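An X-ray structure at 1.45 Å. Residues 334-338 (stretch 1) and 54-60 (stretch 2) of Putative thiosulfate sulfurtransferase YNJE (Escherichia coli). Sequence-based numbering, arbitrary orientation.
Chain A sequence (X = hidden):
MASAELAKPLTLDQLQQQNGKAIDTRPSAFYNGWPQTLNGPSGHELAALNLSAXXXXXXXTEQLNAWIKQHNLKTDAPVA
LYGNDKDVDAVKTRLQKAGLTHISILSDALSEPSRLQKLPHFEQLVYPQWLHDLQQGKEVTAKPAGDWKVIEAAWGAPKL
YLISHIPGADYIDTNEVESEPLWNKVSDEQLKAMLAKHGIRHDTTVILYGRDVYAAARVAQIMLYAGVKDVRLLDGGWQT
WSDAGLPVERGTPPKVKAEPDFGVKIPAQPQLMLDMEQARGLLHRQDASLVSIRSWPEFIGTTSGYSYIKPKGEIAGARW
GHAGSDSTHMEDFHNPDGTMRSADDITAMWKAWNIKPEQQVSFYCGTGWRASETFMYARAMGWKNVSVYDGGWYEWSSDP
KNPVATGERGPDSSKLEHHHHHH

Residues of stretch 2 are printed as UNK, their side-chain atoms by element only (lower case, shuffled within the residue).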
# COMPACT_ATOMS: atom_id res chain seq x y z
N HIS A 334 7.15 2.21 -1.58
CA HIS A 334 6.63 2.86 -2.79
C HIS A 334 7.55 2.66 -3.97
O HIS A 334 8.77 2.62 -3.81
CB HIS A 334 6.49 4.36 -2.61
CG HIS A 334 5.54 4.79 -1.55
ND1 HIS A 334 5.58 6.04 -0.99
CD2 HIS A 334 4.52 4.14 -0.95
CE1 HIS A 334 4.64 6.14 -0.06
NE2 HIS A 334 3.96 5.00 -0.03
N ASN A 335 6.95 2.45 -5.14
CA ASN A 335 7.60 2.55 -6.43
C ASN A 335 7.93 4.00 -6.76
O ASN A 335 7.48 4.92 -6.06
CB ASN A 335 6.68 1.96 -7.52
CG ASN A 335 6.46 0.47 -7.38
OD1 ASN A 335 5.33 -0.01 -7.50
ND2 ASN A 335 7.49 -0.25 -7.09
N PRO A 336 8.64 4.24 -7.88
CA PRO A 336 8.99 5.61 -8.21
C PRO A 336 7.80 6.51 -8.51
O PRO A 336 7.95 7.72 -8.48
CB PRO A 336 9.87 5.44 -9.44
CG PRO A 336 10.56 4.14 -9.20
CD PRO A 336 9.45 3.28 -8.64
N ASP A 337 6.64 5.92 -8.82
CA ASP A 337 5.41 6.68 -9.06
C ASP A 337 4.47 6.73 -7.85
O ASP A 337 3.33 7.19 -7.97
CB ASP A 337 4.66 6.10 -10.28
CG ASP A 337 4.20 4.67 -10.06
OD1 ASP A 337 4.43 4.13 -8.95
OD2 ASP A 337 3.58 4.13 -11.01
N GLY A 338 4.94 6.25 -6.70
CA GLY A 338 4.19 6.36 -5.48
C GLY A 338 3.27 5.19 -5.15
O GLY A 338 2.71 5.14 -4.08
N UNK A 54 7.10 3.20 -17.32
CA UNK A 54 6.67 4.51 -16.82
C UNK A 54 7.45 5.01 -15.62
O UNK A 54 7.36 6.19 -15.29
o UNK A 54 4.92 3.61 -15.40
c UNK A 54 5.18 4.48 -16.48
N UNK A 55 8.22 4.14 -14.96
CA UNK A 55 9.05 4.59 -13.85
C UNK A 55 10.41 5.09 -14.25
O UNK A 55 11.07 5.74 -13.44
c UNK A 55 6.88 3.19 -12.23
c UNK A 55 7.54 -0.90 -10.41
c UNK A 55 6.53 -0.04 -10.63
c UNK A 55 8.15 2.74 -12.30
c UNK A 55 8.17 1.47 -11.67
c UNK A 55 8.85 -0.62 -10.79
c UNK A 55 9.17 0.55 -11.41
c UNK A 55 6.86 1.19 -11.24
c UNK A 55 9.33 3.44 -12.88
n UNK A 55 6.08 2.24 -11.63
N UNK A 56 10.85 4.74 -15.45
CA UNK A 56 12.26 4.93 -15.82
C UNK A 56 12.76 6.37 -15.75
O UNK A 56 13.89 6.57 -15.35
c UNK A 56 12.40 2.82 -17.27
c UNK A 56 12.45 2.40 -18.74
c UNK A 56 13.46 2.10 -16.42
c UNK A 56 12.54 4.34 -17.19
N UNK A 57 11.90 7.32 -16.11
CA UNK A 57 12.25 8.75 -16.06
C UNK A 57 12.37 9.27 -14.64
O UNK A 57 12.76 10.43 -14.42
c UNK A 57 11.25 9.59 -16.88
c UNK A 57 9.85 9.62 -16.28
o UNK A 57 9.55 8.92 -15.30
o UNK A 57 8.99 10.38 -16.83
N UNK A 58 12.04 8.43 -13.66
CA UNK A 58 12.19 8.77 -12.25
C UNK A 58 13.15 7.83 -11.54
O UNK A 58 13.17 7.76 -10.30
c UNK A 58 9.90 9.84 -12.00
c UNK A 58 10.85 8.74 -11.52
n UNK A 58 7.43 8.47 -13.37
c UNK A 58 8.50 9.69 -11.42
c UNK A 58 7.77 8.43 -11.92
N UNK A 59 13.93 7.08 -12.30
CA UNK A 59 14.94 6.21 -11.74
C UNK A 59 16.29 6.58 -12.30
O UNK A 59 16.53 6.46 -13.50
c UNK A 59 13.48 4.15 -11.44
c UNK A 59 14.39 1.37 -11.09
c UNK A 59 14.68 4.76 -12.12
se UNK A 59 13.07 2.33 -11.96
N UNK A 60 17.19 6.96 -11.39
CA UNK A 60 18.54 7.31 -11.75
C UNK A 60 19.33 6.04 -12.02
O UNK A 60 18.84 4.92 -11.78
c UNK A 60 19.17 8.03 -10.58
o UNK A 60 19.33 7.15 -9.47
O HOH W 1 3.66 4.85 -13.54

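Position 54 carries one carbon followed by one oxygen, a short hydroxyl side chain. It makes no direct contact with stretch 1, but its oxygen lies 2.6 Å from the oxygen of water 1, which donates to Asp 337 OD2. This is Ser 54, small and polar enough for an exposed site where a single water spans the gap.

Position 55 has ten side-chain atoms: one carbon, then fused five- and six-membered rings holding eight carbons and one nitrogen. Only tryptophan fits. One face of Trp 55 receives Asn 335 and Pro 336: Asn 335 CB sits 4.1 Å from the centroid of the six-membered ring and Pro 336 CD 4.0 Å from that of the five-membered ring, both CH-pi contacts. At the ring edge, NE1 gives a weak hydrogen bond to Asp 337 OD2, 3.2 Å long and bent to 134°. A broad aromatic surface with one polar edge atom thus meets three consecutive residues.

Position 56 shows four carbons, forked at the second. It is Leu 56, whose CA-to-CB bond points away from stretch 1 and whose side chain makes no contact with it. Its part is in the backbone, where Leu 56 O accepts a hydrogen bond from the N of position 59 at 3.1 Å and helps hold the local fold.

At position 57 two carbons end in a pair of oxygens, a carboxylate, and nothing of it touches stretch 1. Asp 57 instead offers its negative charge to the next side chain.

Position 58 is a row of four carbons ending in nitrogen, the mark of lysine. Its chain bends, with chi3 and chi4 both m, so that Lys 58 CE lies 3.5 Å from Pro 336 O while NZ reaches back within its own stretch, to Asp 57 OD1 at 2.9 Å in a salt bridge and to Ser 54 O at 3.0 Å. The methylenes can therefore pack while the charge is satisfied.

Position 59 is unbranched: two carbons, selenium, one carbon. This is Met 59 as selenomethionine, buried, with its CG 3.7 Å from Pro 336 CG in an apolar contact.

Position 60, one carbon and one oxygen, lies beyond reach of stretch 1. Ser 60 is an N-cap, its side-chain oxygen accepting a hydrogen bond from a backbone N-H just past the stretch.

The contact rests on a type I turn from Asn 335 to Gly 338, closed by Gly 338 N to Asn 335 O at 2.9 Å. Pro 336, the residue most covered, packs against Trp 55, Lys 58 and Met 59, while Asp 337 adds the weak bond and the water link. Packing dominates, burying 317 Å² in all between segments far apart in sequence.

Stretch 2 (54-60) SWLDKMS
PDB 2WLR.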